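Long-range contact in putative hexulose 6 phosphate synthase (Salmonella typhimurium, PDB 3F4W), which is of unconfirmed function but belongs to the orotidine 5'-phosphate decarboxylase/HUMPS family of TIM-barrel proteins and pairs with a second copy of itself: residues K104-C112 / A128-Q139. Residues are numbered along the deposited sequence; the frame is centred on the assembly and turned at random.
Sequences KQVVVDMIC and ADMLAVHTGTDQ
The His134 ring is met at its edge by the carboxylate of Asp109: ND1 donates to OD1 over 2.8 Å, only 11° out of the ring plane, and OD1 receives it on its syn side. Ring and carboxylate planes are 33° apart, while Ile111 CB approaches the ring obliquely. Both side chains turn CG anti to the backbone N (chi1 -169° for His134), which brings them together from neighbouring strands. The second carboxylate oxygen, OD2, accepts from Ile111 N at 2.9 Å, an Asx turn that restrains the carboxylate's rotation. His134 NE2 is hydrogen-bonded to a malonate ion, probably from the crystallisation liquor. Gln105 NE2 lies 3.5 Å from Met130 CB and bonds in its amide plane to Val106 O; OE1 reaches Asp129 OD2 through a water.

Parallel pairing is set by three backbone bonds: Val108 N to Met130 O, Ala132 N to Val108 O, and Met110 N to Ala132 O. On one face Val108 and Leu131 run side by side, Val108 CB 3.7 Å from Leu131 CD2, and Val108 packs on Leu123 of helix 116-126. On the other face, Val107 CG2 rests 3.7 Å from Met130 SD and CG1 on Ala132 CB. Past the strands, Ile111 CD1 packs 3.8 Å from Gly136 CA, the N-cap of the next helix, and Gln139 NE2 bonds to Asp88 of the second subunit. Strands 105-109 and 130-134, joined through helix 116-126, form a beta-alpha-beta unit of the eight-stranded TIM barrel, with the malonate-contacting histidine at the C-terminal end of its strand, where barrels of this fold place their active sites.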
loop_
_atom_site.group_PDB
_atom_site.type_symbol
_atom_site.label_atom_id
_atom_site.label_comp_id
_atom_site.label_asym_id
_atom_site.label_seq_id
_atom_site.Cartn_x
_atom_site.Cartn_y
_atom_site.Cartn_z
ATOM N N LYS A 104 9.295 -9.739 -15.933
ATOM C CA LYS A 104 8.186 -8.795 -15.931
ATOM C C LYS A 104 8.649 -7.380 -15.564
ATOM O O LYS A 104 9.817 -7.043 -15.737
ATOM C CB LYS A 104 7.064 -9.306 -15.026
ATOM C CG LYS A 104 6.605 -10.705 -15.429
ATOM C CD LYS A 104 5.429 -11.194 -14.612
ATOM C CE LYS A 104 4.974 -12.573 -15.072
ATOM N NZ LYS A 104 3.896 -13.126 -14.200
ATOM N N GLN A 105 7.742 -6.546 -15.070
ATOM C CA GLN A 105 8.042 -5.120 -14.965
ATOM C C GLN A 105 7.479 -4.442 -13.721
ATOM O O GLN A 105 6.325 -4.648 -13.347
ATOM C CB GLN A 105 7.543 -4.386 -16.215
ATOM C CG GLN A 105 7.734 -2.872 -16.180
ATOM C CD GLN A 105 9.155 -2.451 -16.495
ATOM O OE1 GLN A 105 9.760 -2.935 -17.452
ATOM N NE2 GLN A 105 9.697 -1.543 -15.691
ATOM N N VAL A 106 8.314 -3.622 -13.098
ATOM C CA VAL A 106 7.899 -2.783 -11.985
ATOM C C VAL A 106 7.590 -1.364 -12.470
ATOM O O VAL A 106 8.318 -0.797 -13.286
ATOM C CB VAL A 106 8.988 -2.726 -10.897
ATOM C CG1 VAL A 106 8.778 -1.516 -9.978
ATOM C CG2 VAL A 106 9.016 -4.028 -10.100
ATOM N N VAL A 107 6.493 -0.807 -11.974
ATOM C CA VAL A 107 6.140 0.576 -12.248
ATOM C C VAL A 107 6.244 1.365 -10.948
ATOM O O VAL A 107 5.597 1.024 -9.957
ATOM C CB VAL A 107 4.699 0.690 -12.780
ATOM C CG1 VAL A 107 4.299 2.151 -12.894
ATOM C CG2 VAL A 107 4.568 -0.020 -14.124
ATOM N N VAL A 108 7.070 2.406 -10.936
ATOM C CA VAL A 108 7.212 3.219 -9.734
ATOM C C VAL A 108 6.167 4.327 -9.753
ATOM O O VAL A 108 6.215 5.221 -10.598
ATOM C CB VAL A 108 8.615 3.838 -9.612
ATOM C CG1 VAL A 108 8.761 4.548 -8.268
ATOM C CG2 VAL A 108 9.685 2.774 -9.765
ATOM N N ASP A 109 5.209 4.248 -8.835
ATOM C CA ASP A 109 4.139 5.237 -8.746
ATOM C C ASP A 109 4.615 6.422 -7.924
ATOM O O ASP A 109 4.900 6.289 -6.734
ATOM C CB ASP A 109 2.892 4.612 -8.119
ATOM C CG ASP A 109 1.711 5.569 -8.073
ATOM O OD1 ASP A 109 0.565 5.087 -7.994
ATOM O OD2 ASP A 109 1.912 6.797 -8.112
ATOM N N MET A 110 4.686 7.582 -8.567
ATOM C CA MET A 110 5.296 8.764 -7.970
ATOM C C MET A 110 4.307 9.621 -7.194
ATOM O O MET A 110 4.570 10.792 -6.934
ATOM C CB MET A 110 5.956 9.608 -9.060
ATOM C CG MET A 110 6.971 8.839 -9.876
ATOM S SD MET A 110 8.398 8.383 -8.885
ATOM C CE MET A 110 9.139 9.989 -8.641
ATOM N N ILE A 111 3.173 9.042 -6.823
ATOM C CA ILE A 111 2.176 9.784 -6.062
ATOM C C ILE A 111 2.779 10.357 -4.773
ATOM O O ILE A 111 3.513 9.673 -4.061
ATOM C CB ILE A 111 0.931 8.917 -5.756
ATOM C CG1 ILE A 111 -0.121 9.728 -4.994
ATOM C CG2 ILE A 111 1.316 7.660 -4.981
ATOM C CD1 ILE A 111 -1.363 8.932 -4.654
ATOM N N CYS A 112 2.489 11.628 -4.506
ATOM C CA CYS A 112 2.938 12.306 -3.284
ATOM C C CYS A 112 4.442 12.528 -3.162
ATOM O O CYS A 112 4.927 12.856 -2.086
ATOM C CB CYS A 112 2.439 11.567 -2.045
ATOM S SG CYS A 112 0.687 11.771 -1.757
ATOM N N ALA A 128 15.377 2.052 -11.870
ATOM C CA ALA A 128 13.960 2.161 -12.204
ATOM C C ALA A 128 13.760 2.504 -13.677
ATOM O O ALA A 128 14.349 3.452 -14.197
ATOM C CB ALA A 128 13.261 3.174 -11.308
ATOM N N ASP A 129 12.894 1.729 -14.320
ATOM C CA ASP A 129 12.779 1.663 -15.767
ATOM C C ASP A 129 11.470 2.282 -16.246
ATOM O O ASP A 129 11.334 2.649 -17.413
ATOM C CB ASP A 129 12.804 0.187 -16.177
ATOM C CG ASP A 129 13.524 -0.045 -17.475
ATOM O OD1 ASP A 129 13.517 0.865 -18.329
ATOM O OD2 ASP A 129 14.102 -1.139 -17.642
ATOM N N MET A 130 10.503 2.373 -15.342
ATOM C CA MET A 130 9.172 2.850 -15.688
ATOM C C MET A 130 8.566 3.593 -14.512
ATOM O O MET A 130 8.476 3.051 -13.408
ATOM C CB MET A 130 8.281 1.673 -16.075
ATOM C CG MET A 130 6.886 2.057 -16.536
ATOM S SD MET A 130 6.112 0.704 -17.445
ATOM C CE MET A 130 4.534 1.444 -17.863
ATOM N N LEU A 131 8.149 4.830 -14.752
ATOM C CA LEU A 131 7.650 5.692 -13.690
ATOM C C LEU A 131 6.277 6.217 -14.069
ATOM O O LEU A 131 6.020 6.528 -15.231
ATOM C CB LEU A 131 8.600 6.873 -13.466
ATOM C CG LEU A 131 10.100 6.569 -13.404
ATOM C CD1 LEU A 131 10.919 7.858 -13.452
ATOM C CD2 LEU A 131 10.448 5.736 -12.167
ATOM N N ALA A 132 5.401 6.327 -13.082
ATOM C CA ALA A 132 4.058 6.827 -13.317
ATOM C C ALA A 132 3.857 8.078 -12.493
ATOM O O ALA A 132 3.973 8.034 -11.269
ATOM C CB ALA A 132 3.027 5.777 -12.928
ATOM N N VAL A 133 3.572 9.197 -13.146
ATOM C CA VAL A 133 3.151 10.367 -12.395
ATOM C C VAL A 133 1.686 10.142 -12.067
ATOM O O VAL A 133 0.925 9.645 -12.899
ATOM C CB VAL A 133 3.360 11.701 -13.161
ATOM C CG1 VAL A 133 4.354 11.523 -14.299
ATOM C CG2 VAL A 133 2.042 12.253 -13.665
ATOM N N HIS A 134 1.298 10.477 -10.846
ATOM C CA HIS A 134 -0.014 10.102 -10.351
ATOM C C HIS A 134 -0.545 11.084 -9.317
ATOM O O HIS A 134 0.011 11.221 -8.231
ATOM C CB HIS A 134 0.053 8.697 -9.747
ATOM C CG HIS A 134 -1.284 8.107 -9.433
ATOM N ND1 HIS A 134 -1.431 6.961 -8.682
ATOM C CD2 HIS A 134 -2.535 8.507 -9.761
ATOM C CE1 HIS A 134 -2.716 6.674 -8.571
ATOM N NE2 HIS A 134 -3.407 7.598 -9.214
ATOM N N THR A 135 -1.618 11.773 -9.675
ATOM C CA THR A 135 -2.394 12.525 -8.707
ATOM C C THR A 135 -3.513 11.601 -8.246
ATOM O O THR A 135 -4.358 11.196 -9.046
ATOM C CB THR A 135 -2.973 13.803 -9.333
ATOM O OG1 THR A 135 -1.898 14.668 -9.713
ATOM C CG2 THR A 135 -3.881 14.530 -8.351
ATOM N N GLY A 136 -3.501 11.249 -6.964
ATOM C CA GLY A 136 -4.422 10.258 -6.435
ATOM C C GLY A 136 -5.866 10.711 -6.459
ATOM O O GLY A 136 -6.148 11.894 -6.643
ATOM N N THR A 137 -6.783 9.767 -6.264
ATOM C CA THR A 137 -8.207 10.072 -6.308
ATOM C C THR A 137 -8.629 11.027 -5.187
ATOM O O THR A 137 -9.495 11.874 -5.389
ATOM C CB THR A 137 -9.077 8.797 -6.291
ATOM O OG1 THR A 137 -8.767 8.017 -5.131
ATOM C CG2 THR A 137 -8.834 7.957 -7.549
ATOM N N ASP A 138 -8.022 10.898 -4.009
ATOM C CA ASP A 138 -8.304 11.833 -2.920
ATOM C C ASP A 138 -7.834 13.240 -3.296
ATOM O O ASP A 138 -8.516 14.237 -3.036
ATOM C CB ASP A 138 -7.637 11.384 -1.615
ATOM C CG ASP A 138 -8.177 10.061 -1.106
ATOM O OD1 ASP A 138 -9.305 9.686 -1.482
ATOM O OD2 ASP A 138 -7.473 9.393 -0.326
ATOM N N GLN A 139 -6.662 13.323 -3.914
ATOM C CA GLN A 139 -6.158 14.609 -4.378
ATOM C C GLN A 139 -7.034 15.196 -5.485
ATOM O O GLN A 139 -7.291 16.398 -5.505
ATOM C CB GLN A 139 -4.700 14.490 -4.828
ATOM C CG GLN A 139 -3.734 14.262 -3.681
ATOM C CD GLN A 139 -2.322 13.976 -4.156
ATOM O OE1 GLN A 139 -2.118 13.302 -5.163
ATOM N NE2 GLN A 139 -1.337 14.494 -3.428
HETATM O O HOH W 1 12.525 -3.388 -18.116
HETATM O O HOH W 2 10.845 0.610 -12.868
HETATM O O HOH W 3 3.111 12.040 -9.240
HETATM O O HOH W 4 0.647 13.200 -6.117
#